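Local coordinates for protein putative polysaccharide deacetylase (Bdellovibrio bacteriovorus HD100, PDB 5JP6) that probably removes acetyl groups from peptidoglycan as a zinc-dependent carbohydrate esterase of family CE-4, at residues 62-67 / 103-108; 88-93 / 111-116; 257-262 / 288-293; 315-320 / 342-347. The protein carries 1 engineered substitution. One frame throughout, in Å; residues are numbered along the deposited sequence.

Contact 1 of 4, residues 62-67 / 103-108; sequences HEFMVD and RALVSG
Two aliphatic groups, Ala104 CB and Leu105 CD2, lean obliquely on the phenyl ring of Phe64, one near CZ and CE1, the other near CD2 and CG. The setting is the all-helical N-terminal part of the chain, where Phe64 joins helix 53-66 to helix 103-106. Phe64 stands near the C-terminal end of helix 53-66 and leaves its backbone toward helix 103-106. With CG anti to the backbone N (chi1 -172°), the ring is carried outward from its own helix, across to the other. Its far end, CZ, meets Ala104 CB at 3.8 Å. The near part of the ring is occupied by the leucine, whose side chain and that of Phe64 slide past each other in opposite directions.

Helix 71-83 supplies the third wall: Met74 and Lys75 also touch Phe64, and Leu78 touches Leu105. Polar ties accompany this packing, since Lys75 NZ hydrogen-bonds to Ala104 O and Ser107 OG, while Arg71 NE hydrogen-bonds to Phe64 O. Leu105 also touches Phe57, Trp60 and Arg61 of helix 53-66, and it is from this buried position that its methyl CD2 reaches Phe64 CD2 at 3.5 Å.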
loop_
_atom_site.group_PDB
_atom_site.type_symbol
_atom_site.label_atom_id
_atom_site.label_comp_id
_atom_site.label_asym_id
_atom_site.label_seq_id
_atom_site.Cartn_x
_atom_site.Cartn_y
_atom_site.Cartn_z
ATOM N N HIS A 62 -6.683 11.122 20.017
ATOM C CA HIS A 62 -7.722 12.066 20.434
ATOM C C HIS A 62 -7.988 11.972 21.937
ATOM O O HIS A 62 -8.008 12.983 22.641
ATOM C CB HIS A 62 -8.993 11.854 19.638
ATOM C CG HIS A 62 -10.074 12.818 19.979
ATOM N ND1 HIS A 62 -10.135 14.080 19.428
ATOM C CD2 HIS A 62 -11.102 12.733 20.857
ATOM C CE1 HIS A 62 -11.180 14.719 19.924
ATOM N NE2 HIS A 62 -11.783 13.922 20.792
ATOM N N GLU A 63 -8.121 10.752 22.448
ATOM C CA GLU A 63 -8.373 10.560 23.880
ATOM C C GLU A 63 -7.247 11.114 24.743
ATOM O O GLU A 63 -7.480 11.735 25.783
ATOM C CB GLU A 63 -8.586 9.079 24.189
ATOM C CG GLU A 63 -9.842 8.536 23.524
ATOM C CD GLU A 63 -10.115 7.089 23.834
ATOM O OE1 GLU A 63 -9.219 6.383 24.370
ATOM O OE2 GLU A 63 -11.255 6.666 23.544
ATOM N N PHE A 64 -6.024 10.876 24.276
ATOM C CA PHE A 64 -4.807 11.336 24.937
ATOM C C PHE A 64 -4.752 12.867 24.975
ATOM O O PHE A 64 -4.413 13.466 25.981
ATOM C CB PHE A 64 -3.629 10.716 24.190
ATOM C CG PHE A 64 -2.283 10.913 24.823
ATOM C CD1 PHE A 64 -1.566 12.086 24.616
ATOM C CD2 PHE A 64 -1.689 9.902 25.572
ATOM C CE1 PHE A 64 -0.323 12.258 25.160
ATOM C CE2 PHE A 64 -0.432 10.073 26.093
ATOM C CZ PHE A 64 0.252 11.247 25.892
ATOM N N MET A 65 -5.118 13.489 23.868
ATOM C CA MET A 65 -5.114 14.939 23.760
ATOM C C MET A 65 -6.140 15.524 24.732
ATOM O O MET A 65 -5.857 16.501 25.444
ATOM C CB MET A 65 -5.436 15.346 22.304
ATOM C CG MET A 65 -5.544 16.852 22.120
ATOM S SD MET A 65 -5.831 17.361 20.425
ATOM C CE MET A 65 -7.493 16.782 20.146
ATOM N N VAL A 66 -7.353 14.964 24.740
ATOM C CA VAL A 66 -8.470 15.673 25.378
ATOM C C VAL A 66 -8.574 15.437 26.878
ATOM O O VAL A 66 -9.307 16.133 27.558
ATOM C CB VAL A 66 -9.806 15.461 24.655
ATOM C CG1 VAL A 66 -9.690 15.782 23.167
ATOM C CG2 VAL A 66 -10.334 14.046 24.882
ATOM N N ASP A 67 -7.821 14.465 27.406
ATOM C CA ASP A 67 -7.812 14.238 28.864
ATOM C C ASP A 67 -6.419 13.917 29.343
ATOM O O ASP A 67 -6.005 12.746 29.337
ATOM C CB ASP A 67 -8.792 13.141 29.247
ATOM C CG ASP A 67 -9.066 13.090 30.762
ATOM O OD1 ASP A 67 -8.245 13.600 31.537
ATOM O OD2 ASP A 67 -10.075 12.472 31.184
ATOM N N ARG A 103 4.028 9.299 18.694
ATOM C CA ARG A 103 5.257 9.300 19.495
ATOM C C ARG A 103 4.952 9.271 20.988
ATOM O O ARG A 103 5.577 8.501 21.754
ATOM C CB ARG A 103 6.147 10.519 19.143
ATOM C CG ARG A 103 7.451 10.554 19.921
ATOM C CD ARG A 103 8.057 11.945 20.051
ATOM N NE ARG A 103 7.150 12.909 20.706
ATOM C CZ ARG A 103 6.797 12.902 22.001
ATOM N NH1 ARG A 103 7.241 11.961 22.850
ATOM N NH2 ARG A 103 5.972 13.841 22.448
ATOM N N ALA A 104 4.032 10.135 21.442
ATOM C CA ALA A 104 3.772 10.223 22.896
ATOM C C ALA A 104 3.082 8.998 23.452
ATOM O O ALA A 104 3.234 8.673 24.628
ATOM C CB ALA A 104 2.978 11.459 23.230
ATOM N N LEU A 105 2.300 8.331 22.619
ATOM C CA LEU A 105 1.625 7.103 23.044
ATOM C C LEU A 105 2.576 5.946 23.291
ATOM O O LEU A 105 2.367 5.142 24.211
ATOM C CB LEU A 105 0.580 6.672 22.026
ATOM C CG LEU A 105 -0.689 7.510 21.935
ATOM C CD1 LEU A 105 -1.549 7.112 20.751
ATOM C CD2 LEU A 105 -1.523 7.410 23.177
ATOM N N VAL A 106 3.611 5.846 22.463
ATOM C CA VAL A 106 4.503 4.656 22.453
ATOM C C VAL A 106 5.932 4.930 22.911
ATOM O O VAL A 106 6.753 4.019 22.903
ATOM C CB VAL A 106 4.509 3.930 21.089
ATOM C CG1 VAL A 106 3.108 3.441 20.760
ATOM C CG2 VAL A 106 5.113 4.814 19.994
ATOM N N SER A 107 6.219 6.139 23.400
ATOM C CA SER A 107 7.604 6.515 23.757
ATOM C C SER A 107 8.221 5.583 24.826
ATOM O O SER A 107 9.442 5.325 24.846
ATOM C CB SER A 107 7.669 7.968 24.212
ATOM O OG SER A 107 6.772 8.222 25.279
ATOM N N GLY A 108 7.358 5.042 25.672
ATOM C CA GLY A 108 7.780 4.148 26.762
ATOM C C GLY A 108 8.271 2.797 26.334
ATOM O O GLY A 108 8.960 2.145 27.077
#

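Contact 2 of 4, residues 88-93 / 111-116; sequences QDLTLF and EELLAQ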
loop_
_atom_site.group_PDB
_atom_site.type_symbol
_atom_site.label_atom_id
_atom_site.label_comp_id
_atom_site.label_asym_id
_atom_site.label_seq_id
_atom_site.Cartn_x
_atom_site.Cartn_y
_atom_site.Cartn_z
ATOM N N GLN A 88 5.030 -11.849 15.520
ATOM C CA GLN A 88 4.400 -11.857 14.183
ATOM C C GLN A 88 3.101 -10.998 14.255
ATOM O O GLN A 88 2.786 -10.247 13.323
ATOM C CB GLN A 88 4.101 -13.273 13.643
ATOM C CG GLN A 88 3.523 -13.269 12.223
ATOM C CD GLN A 88 3.492 -14.616 11.604
ATOM O OE1 GLN A 88 4.537 -15.201 11.342
ATOM N NE2 GLN A 88 2.294 -15.129 11.378
ATOM N N ASP A 89 2.309 -11.149 15.328
ATOM C CA ASP A 89 1.097 -10.358 15.491
ATOM C C ASP A 89 1.358 -8.873 15.710
ATOM O O ASP A 89 0.581 -8.007 15.228
ATOM C CB ASP A 89 0.252 -10.892 16.631
ATOM C CG ASP A 89 -0.388 -12.195 16.289
ATOM O OD1 ASP A 89 -0.688 -12.416 15.081
ATOM O OD2 ASP A 89 -0.521 -13.057 17.184
ATOM N N LEU A 90 2.449 -8.583 16.395
ATOM C CA LEU A 90 2.848 -7.212 16.629
ATOM C C LEU A 90 3.065 -6.453 15.281
ATOM O O LEU A 90 2.841 -5.233 15.193
ATOM C CB LEU A 90 4.104 -7.148 17.498
ATOM C CG LEU A 90 4.610 -5.762 17.897
ATOM C CD1 LEU A 90 3.558 -4.996 18.694
ATOM C CD2 LEU A 90 5.904 -5.929 18.699
ATOM N N THR A 91 3.454 -7.190 14.237
ATOM C CA THR A 91 3.650 -6.553 12.928
ATOM C C THR A 91 2.407 -5.813 12.431
ATOM O O THR A 91 2.517 -4.886 11.637
ATOM C CB THR A 91 4.187 -7.486 11.811
ATOM O OG1 THR A 91 3.213 -8.466 11.434
ATOM C CG2 THR A 91 5.487 -8.144 12.261
ATOM N N LEU A 92 1.227 -6.218 12.895
ATOM C CA LEU A 92 -0.012 -5.539 12.518
ATOM C C LEU A 92 -0.012 -4.056 12.954
ATOM O O LEU A 92 -0.686 -3.237 12.348
ATOM C CB LEU A 92 -1.207 -6.272 13.132
ATOM C CG LEU A 92 -2.586 -5.838 12.688
ATOM C CD1 LEU A 92 -2.818 -6.070 11.198
ATOM C CD2 LEU A 92 -3.630 -6.601 13.489
ATOM N N PHE A 93 0.701 -3.760 14.040
ATOM C CA PHE A 93 0.750 -2.424 14.627
ATOM C C PHE A 93 2.028 -1.668 14.294
ATOM O O PHE A 93 2.241 -0.575 14.782
ATOM C CB PHE A 93 0.613 -2.555 16.150
ATOM C CG PHE A 93 -0.719 -3.034 16.592
ATOM C CD1 PHE A 93 -1.764 -2.123 16.792
ATOM C CD2 PHE A 93 -0.944 -4.403 16.807
ATOM C CE1 PHE A 93 -3.014 -2.568 17.179
ATOM C CE2 PHE A 93 -2.196 -4.834 17.220
ATOM C CZ PHE A 93 -3.228 -3.917 17.388
ATOM N N GLU A 111 11.281 1.453 21.221
ATOM C CA GLU A 111 12.523 0.760 20.837
ATOM C C GLU A 111 12.370 -0.756 21.024
ATOM O O GLU A 111 12.777 -1.558 20.166
ATOM C CB GLU A 111 13.697 1.309 21.635
ATOM C CG GLU A 111 15.039 0.750 21.197
ATOM C CD GLU A 111 16.223 1.298 21.989
ATOM O OE1 GLU A 111 16.009 2.040 22.972
ATOM O OE2 GLU A 111 17.374 0.971 21.620
ATOM N N GLU A 112 11.735 -1.157 22.118
ATOM C CA GLU A 112 11.588 -2.567 22.429
ATOM C C GLU A 112 10.641 -3.236 21.434
ATOM O O GLU A 112 10.876 -4.350 20.981
ATOM C CB GLU A 112 11.051 -2.748 23.861
ATOM C CG GLU A 112 12.032 -2.366 24.961
ATOM C CD GLU A 112 12.255 -0.840 25.188
ATOM O OE1 GLU A 112 11.478 0.053 24.712
ATOM O OE2 GLU A 112 13.251 -0.522 25.902
ATOM N N LEU A 113 9.534 -2.560 21.126
ATOM C CA LEU A 113 8.575 -3.099 20.161
ATOM C C LEU A 113 9.202 -3.230 18.781
ATOM O O LEU A 113 9.039 -4.251 18.109
ATOM C CB LEU A 113 7.303 -2.234 20.087
ATOM C CG LEU A 113 6.457 -2.233 21.393
ATOM C CD1 LEU A 113 5.285 -1.242 21.259
ATOM C CD2 LEU A 113 5.929 -3.627 21.735
ATOM N N LEU A 114 9.935 -2.206 18.364
ATOM C CA LEU A 114 10.501 -2.246 17.035
ATOM C C LEU A 114 11.628 -3.306 16.988
ATOM O O LEU A 114 11.828 -3.937 15.951
ATOM C CB LEU A 114 10.939 -0.874 16.526
ATOM C CG LEU A 114 9.792 0.121 16.292
ATOM C CD1 LEU A 114 10.373 1.435 15.773
ATOM C CD2 LEU A 114 8.749 -0.464 15.329
ATOM N N ALA A 115 12.342 -3.541 18.109
ATOM C CA ALA A 115 13.345 -4.602 18.140
ATOM C C ALA A 115 12.647 -5.980 17.913
ATOM O O ALA A 115 13.175 -6.845 17.221
ATOM C CB ALA A 115 14.145 -4.568 19.456
ATOM N N GLN A 116 11.468 -6.189 18.515
ATOM C CA GLN A 116 10.712 -7.455 18.377
ATOM C C GLN A 116 10.304 -7.636 16.922
ATOM O O GLN A 116 10.465 -8.711 16.360
ATOM C CB GLN A 116 9.451 -7.495 19.284
ATOM C CG GLN A 116 9.708 -7.770 20.745
ATOM C CD GLN A 116 10.183 -9.189 20.951
ATOM O OE1 GLN A 116 11.344 -9.414 21.322
ATOM N NE2 GLN A 116 9.306 -10.178 20.647
#
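Leu90 and Leu113 cross at about a right angle, each leaving its backbone toward the opposite helix, and this crossing organises the meeting of helix 87-90 with helix 110-126. Within the N-terminal helical part of the protein, it illustrates a contact in which one branched side chain, Leu90, supplies the whole of its segment's side. Leu90 does most of the reaching. Its CG lies anti to the backbone N (chi1 -177°), which extends the isobutyl group away from its own helix and presents both methyls to the partner. CD2 is the busier branch: it comes to 3.8 Å from Leu113 CD2, and the same methyl lies 3.6 Å from Leu113 O, on the backbone of the facing helix. One turn further on, Gln116 CB approaches Leu90 CD2 at 3.9 Å, so the glutamine takes part through the aliphatic root of its side chain. The other methyl, Leu90 CD1, adds a looser touch to Leu113 CD2 at 4.1 Å.

Helix 71-83 adjoins the junction, with Leu82 touching both leucines and Gln83 touching Leu113, while Val117 extends the apolar surface around Leu90. Just beside it the chain is fastened by polar means. Thr91 OG1 donates to Gln88 O at 2.6 Å, with a C=O...donor angle of 156°, and Thr91 N bonds the same oxygen. Two donors therefore grip one carbonyl of the local turn. Across the junction itself, by contrast, the contact is made of aliphatic carbon and one backbone carbonyl close to a methyl, so it rests on shape and burial rather than on directional bonds.

Contact 3 of 4, residues 257-262 / 288-293; sequences EVRGGH and KAFLKT
Val258 CG1 sits where two side chains of the facing helix converge, 4.0 Å from Leu291 CD2 and 4.1 Å from Phe290 CE2. This is the compact, inner half of the contact between helix 251-269 and helix 285-293. Val258 and Leu291 are both buried, and both rest on Phe276 of strand 275-277, so the sheet floors the groove between the helices. Val258 CG1 lies anti to the backbone N (chi1 175°) and meets the phenyl ring at its edge, near the ring plane.

The outer half is looser. There Arg259, modelled in two conformations, makes a tentative contact: in the one described here its chain is extended from CG to NE, crosses Phe290 at about a right angle and puts NH1 3.8 Å from Phe290 CZ, again at the ring edge. The guanidinium and ring planes are 63° apart, a glancing contact without stacking. The second conformation is in keeping with a mobile, partly exposed side.

The segment axes come no closer than 12.6 Å and cross at -44°, and the gap is bridged by side chains. Helix 251-269 links parallel strands 223-227 and 275-277, and helix 285-293 links 275-277 to 297-299. Such consecutive helices packed outside parallel strands are characteristic of the distorted beta/alpha barrel of NodB-homology deacetylases, here with the side chains of zinc ligand His227 and Val258 about 9 Å apart.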
loop_
_atom_site.group_PDB
_atom_site.type_symbol
_atom_site.label_atom_id
_atom_site.label_comp_id
_atom_site.label_asym_id
_atom_site.label_seq_id
_atom_site.Cartn_x
_atom_site.Cartn_y
_atom_site.Cartn_z
ATOM N N GLU A 257 -13.030 13.633 -2.263
ATOM C CA GLU A 257 -12.013 12.644 -1.855
ATOM C C GLU A 257 -11.222 12.189 -3.112
ATOM O O GLU A 257 -9.992 12.045 -3.089
ATOM C CB GLU A 257 -12.636 11.431 -1.128
ATOM C CG GLU A 257 -13.036 11.769 0.287
ATOM C CD GLU A 257 -11.889 11.685 1.259
ATOM O OE1 GLU A 257 -10.694 11.595 0.838
ATOM O OE2 GLU A 257 -12.171 11.675 2.460
ATOM N N VAL A 258 -11.933 11.965 -4.220
ATOM C CA VAL A 258 -11.265 11.600 -5.465
ATOM C C VAL A 258 -10.289 12.694 -5.901
ATOM O O VAL A 258 -9.129 12.406 -6.207
ATOM C CB VAL A 258 -12.278 11.315 -6.590
ATOM C CG1 VAL A 258 -11.577 11.064 -7.914
ATOM C CG2 VAL A 258 -13.164 10.100 -6.242
ATOM N N ARG A 259 -10.756 13.941 -5.921
ATOM C CA ARG A 259 -9.916 15.104 -6.276
ATOM C C ARG A 259 -8.751 15.297 -5.358
ATOM O O ARG A 259 -7.648 15.623 -5.779
ATOM C CB ARG A 259 -10.702 16.391 -6.169
ATOM C CG ARG A 259 -11.656 16.604 -7.300
ATOM C CD ARG A 259 -12.035 18.055 -7.445
ATOM N NE ARG A 259 -12.590 18.263 -8.766
ATOM C CZ ARG A 259 -13.838 17.920 -9.100
ATOM N NH1 ARG A 259 -14.600 17.369 -8.168
ATOM N NH2 ARG A 259 -14.310 18.111 -10.347
ATOM N N GLY A 260 -8.990 15.122 -4.054
ATOM C CA GLY A 260 -7.956 15.470 -3.085
ATOM C C GLY A 260 -6.660 14.690 -3.188
ATOM O O GLY A 260 -5.568 15.269 -3.054
ATOM N N GLY A 261 -6.737 13.381 -3.412
ATOM C CA GLY A 261 -5.513 12.574 -3.565
ATOM C C GLY A 261 -4.771 12.942 -4.868
ATOM O O GLY A 261 -3.557 13.042 -4.912
ATOM N N HIS A 262 -5.539 13.160 -5.928
ATOM C CA HIS A 262 -4.982 13.582 -7.191
ATOM C C HIS A 262 -4.284 14.936 -7.053
ATOM O O HIS A 262 -3.162 15.119 -7.527
ATOM C CB HIS A 262 -6.055 13.647 -8.252
ATOM C CG HIS A 262 -5.885 12.632 -9.331
ATOM N ND1 HIS A 262 -5.785 11.283 -9.079
ATOM C CD2 HIS A 262 -5.765 12.769 -10.672
ATOM C CE1 HIS A 262 -5.629 10.635 -10.214
ATOM N NE2 HIS A 262 -5.609 11.509 -11.193
ATOM N N LYS A 288 -18.510 6.210 -10.954
ATOM C CA LYS A 288 -17.932 5.609 -12.135
ATOM C C LYS A 288 -18.137 6.517 -13.356
ATOM O O LYS A 288 -17.209 6.704 -14.162
ATOM C CB LYS A 288 -18.493 4.221 -12.376
ATOM C CG LYS A 288 -18.058 3.209 -11.315
ATOM C CD LYS A 288 -18.762 1.851 -11.531
ATOM C CE LYS A 288 -18.266 0.803 -10.569
ATOM N NZ LYS A 288 -17.113 0.090 -11.170
ATOM N N ALA A 289 -19.336 7.092 -13.494
ATOM C CA ALA A 289 -19.625 8.026 -14.608
ATOM C C ALA A 289 -18.786 9.297 -14.505
ATOM O O ALA A 289 -18.255 9.784 -15.503
ATOM C CB ALA A 289 -21.089 8.366 -14.632
ATOM N N PHE A 290 -18.669 9.808 -13.288
ATOM C CA PHE A 290 -17.836 10.976 -13.000
ATOM C C PHE A 290 -16.394 10.779 -13.491
ATOM O O PHE A 290 -15.814 11.666 -14.148
ATOM C CB PHE A 290 -17.863 11.201 -11.494
ATOM C CG PHE A 290 -16.878 12.211 -10.976
ATOM C CD1 PHE A 290 -17.038 13.552 -11.200
ATOM C CD2 PHE A 290 -15.822 11.801 -10.198
ATOM C CE1 PHE A 290 -16.167 14.467 -10.633
ATOM C CE2 PHE A 290 -14.927 12.692 -9.673
ATOM C CZ PHE A 290 -15.101 14.033 -9.882
ATOM N N LEU A 291 -15.801 9.620 -13.180
ATOM C CA LEU A 291 -14.415 9.380 -13.621
ATOM C C LEU A 291 -14.251 9.454 -15.141
ATOM O O LEU A 291 -13.259 9.991 -15.640
ATOM C CB LEU A 291 -13.891 8.034 -13.113
ATOM C CG LEU A 291 -13.640 7.920 -11.620
ATOM C CD1 LEU A 291 -13.221 6.496 -11.297
ATOM C CD2 LEU A 291 -12.574 8.913 -11.165
ATOM N N LYS A 292 -15.236 8.904 -15.864
ATOM C CA LYS A 292 -15.177 8.933 -17.313
ATOM C C LYS A 292 -15.280 10.368 -17.829
ATOM O O LYS A 292 -14.497 10.772 -18.681
ATOM C CB LYS A 292 -16.243 8.052 -17.949
ATOM C CG LYS A 292 -16.145 6.579 -17.567
ATOM C CD LYS A 292 -17.267 5.788 -18.193
ATOM C CE LYS A 292 -17.326 5.853 -19.672
ATOM N NZ LYS A 292 -16.052 5.416 -20.297
ATOM N N THR A 293 -16.212 11.139 -17.281
ATOM C CA THR A 293 -16.326 12.558 -17.630
ATOM C C THR A 293 -15.003 13.289 -17.364
ATOM O O THR A 293 -14.567 14.150 -18.155
ATOM C CB THR A 293 -17.507 13.188 -16.905
ATOM O OG1 THR A 293 -18.701 12.567 -17.379
ATOM C CG2 THR A 293 -17.589 14.717 -17.153
#

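Contact 4 of 4, residues 315-320 / 342-347; sequences QLLARV and AEIMPQ
Apolar contact comes first: Ile344 drives its terminal methyl between two consecutive leucines, CD1 lying 3.7 Å from Leu316 CD2 and 3.8 Å from Leu317 CD2. Leu316 crosses the isoleucine at about a right angle, whereas Leu317 slides past it in the opposite direction, so one methyl is held on two differently turned surfaces. The isoleucine pays for this placement by holding CG1 between its backbone N and carbonyl carbon (chi1 66°). It stands two residues before Pro346, where the helix is kinked, the N of 346 and of 347 lacking bonds to the preceding turn. The segment axes of helices 313-327 and 339-354 cross at -57°, and both helices touch strand 330-335 of the NodB-homology fold, Val320 on Val332 and Phe334, Met345 on Phe334.

A second kind of contact is made by the aliphatic part of a polar residue. Gln347 CG lies 3.7 Å from Leu317 CD1, after which the chain bends at chi2 and carries the amide away.

The polar bonds of Gln347 go to a neighbouring loop: OE1 accepts from Val130 N, and NE2 bonds Ser129 OG. Gln347 thus divides its labour, its methylenes closing the hydrophobic interface while its buried amide is satisfied away from the leucines.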
loop_
_atom_site.group_PDB
_atom_site.type_symbol
_atom_site.label_atom_id
_atom_site.label_comp_id
_atom_site.label_asym_id
_atom_site.label_seq_id
_atom_site.Cartn_x
_atom_site.Cartn_y
_atom_site.Cartn_z
ATOM N N GLN A 315 3.924 -17.553 3.520
ATOM C CA GLN A 315 2.513 -17.594 3.209
ATOM C C GLN A 315 2.088 -16.502 2.171
ATOM O O GLN A 315 1.398 -16.756 1.231
ATOM C CB GLN A 315 1.729 -17.536 4.529
ATOM C CG GLN A 315 0.230 -17.541 4.305
ATOM C CD GLN A 315 -0.548 -17.734 5.580
ATOM O OE1 GLN A 315 -0.019 -18.162 6.596
ATOM N NE2 GLN A 315 -1.809 -17.384 5.535
ATOM N N LEU A 316 2.619 -15.294 2.416
ATOM C CA LEU A 316 2.307 -14.196 1.514
ATOM C C LEU A 316 2.782 -14.490 0.094
ATOM O O LEU A 316 2.018 -14.341 -0.857
ATOM C CB LEU A 316 2.903 -12.884 2.058
ATOM C CG LEU A 316 2.668 -11.632 1.185
ATOM C CD1 LEU A 316 1.162 -11.434 0.958
ATOM C CD2 LEU A 316 3.287 -10.419 1.825
ATOM N N LEU A 317 4.031 -14.951 -0.060
ATOM C CA LEU A 317 4.593 -15.304 -1.400
ATOM C C LEU A 317 3.740 -16.405 -1.998
ATOM O O LEU A 317 3.460 -16.360 -3.178
ATOM C CB LEU A 317 6.062 -15.738 -1.326
ATOM C CG LEU A 317 7.042 -14.597 -1.248
ATOM C CD1 LEU A 317 8.337 -15.042 -0.581
ATOM C CD2 LEU A 317 7.257 -14.038 -2.671
ATOM N N ALA A 318 3.351 -17.400 -1.196
ATOM C CA ALA A 318 2.581 -18.523 -1.701
ATOM C C ALA A 318 1.205 -18.075 -2.200
ATOM O O ALA A 318 0.771 -18.493 -3.273
ATOM C CB ALA A 318 2.447 -19.612 -0.631
ATOM N N ARG A 319 0.552 -17.201 -1.425
ATOM C CA ARG A 319 -0.777 -16.751 -1.812
ATOM C C ARG A 319 -0.743 -15.895 -3.077
ATOM O O ARG A 319 -1.499 -16.130 -4.026
ATOM C CB ARG A 319 -1.416 -15.995 -0.679
ATOM C CG ARG A 319 -2.761 -15.393 -1.014
ATOM C CD ARG A 319 -3.784 -16.373 -1.585
ATOM N NE ARG A 319 -4.081 -17.503 -0.730
ATOM C CZ ARG A 319 -5.075 -17.589 0.153
ATOM N NH1 ARG A 319 -5.908 -16.600 0.396
ATOM N NH2 ARG A 319 -5.239 -18.735 0.812
ATOM N N VAL A 320 0.147 -14.898 -3.104
ATOM C CA VAL A 320 0.156 -14.038 -4.266
ATOM C C VAL A 320 0.568 -14.809 -5.531
ATOM O O VAL A 320 -0.010 -14.629 -6.607
ATOM C CB VAL A 320 0.957 -12.748 -4.046
ATOM C CG1 VAL A 320 2.481 -12.989 -3.974
ATOM C CG2 VAL A 320 0.642 -11.738 -5.122
ATOM N N ALA A 342 7.277 -5.197 1.067
ATOM C CA ALA A 342 8.640 -4.750 0.698
ATOM C C ALA A 342 9.645 -5.894 0.989
ATOM O O ALA A 342 10.566 -6.149 0.182
ATOM C CB ALA A 342 9.015 -3.460 1.418
ATOM N N GLU A 343 9.479 -6.611 2.120
ATOM C CA GLU A 343 10.417 -7.656 2.473
ATOM C C GLU A 343 10.448 -8.780 1.439
ATOM O O GLU A 343 11.491 -9.391 1.242
ATOM C CB GLU A 343 10.062 -8.264 3.844
ATOM C CG GLU A 343 10.185 -7.313 5.023
ATOM C CD GLU A 343 11.615 -7.117 5.492
ATOM O OE1 GLU A 343 12.504 -7.986 5.287
ATOM O OE2 GLU A 343 11.865 -6.064 6.149
ATOM N N ILE A 344 9.287 -9.088 0.839
ATOM C CA ILE A 344 9.208 -10.195 -0.115
ATOM C C ILE A 344 9.353 -9.767 -1.576
ATOM O O ILE A 344 9.361 -10.624 -2.464
ATOM C CB ILE A 344 7.915 -11.021 0.036
ATOM C CG1 ILE A 344 6.659 -10.210 -0.329
ATOM C CG2 ILE A 344 7.827 -11.593 1.455
ATOM C CD1 ILE A 344 5.596 -11.035 -0.996
ATOM N N MET A 345 9.530 -8.464 -1.825
ATOM C CA MET A 345 9.440 -8.008 -3.208
ATOM C C MET A 345 10.548 -8.588 -4.112
ATOM O O MET A 345 10.251 -9.074 -5.223
ATOM C CB MET A 345 9.344 -6.490 -3.290
ATOM C CG MET A 345 8.978 -5.959 -4.683
ATOM S SD MET A 345 7.430 -6.635 -5.364
ATOM C CE MET A 345 6.250 -6.275 -4.070
ATOM N N PRO A 346 11.826 -8.572 -3.652
ATOM C CA PRO A 346 12.829 -9.201 -4.539
ATOM C C PRO A 346 12.535 -10.671 -4.854
ATOM O O PRO A 346 12.659 -11.105 -5.995
ATOM C CB PRO A 346 14.128 -9.046 -3.742
ATOM C CG PRO A 346 13.893 -7.820 -2.910
ATOM C CD PRO A 346 12.445 -7.876 -2.493
ATOM N N GLN A 347 12.067 -11.395 -3.852
ATOM C CA GLN A 347 11.780 -12.796 -4.002
ATOM C C GLN A 347 10.572 -12.996 -4.977
ATOM O O GLN A 347 10.558 -13.893 -5.852
ATOM C CB GLN A 347 11.499 -13.417 -2.649
ATOM C CG GLN A 347 11.335 -14.928 -2.729
ATOM C CD GLN A 347 12.671 -15.674 -2.685
ATOM O OE1 GLN A 347 13.372 -15.572 -1.713
ATOM N NE2 GLN A 347 13.041 -16.350 -3.750
#

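The four contacts fall into two parts of the chain. Contacts 1 and 2 belong to the N-terminal helices; their segments alternate along the sequence, helix 103-106 leads into helix 110-126, and their centres are 18 Å apart. Contacts 3 and 4 lie within the NodB-homology range, on opposite sides of the chain's centre, with centres 32 Å apart. Contact 2 comes nearest to bridging the two parts, its closest atoms about 6 Å from contact 4 though not touching it. Contact 3 is the one related to the zinc site of Asp177, His227 and Tyr280, though the Val258 side chain is still about 13 Å from the zinc ion; the others lie away from it.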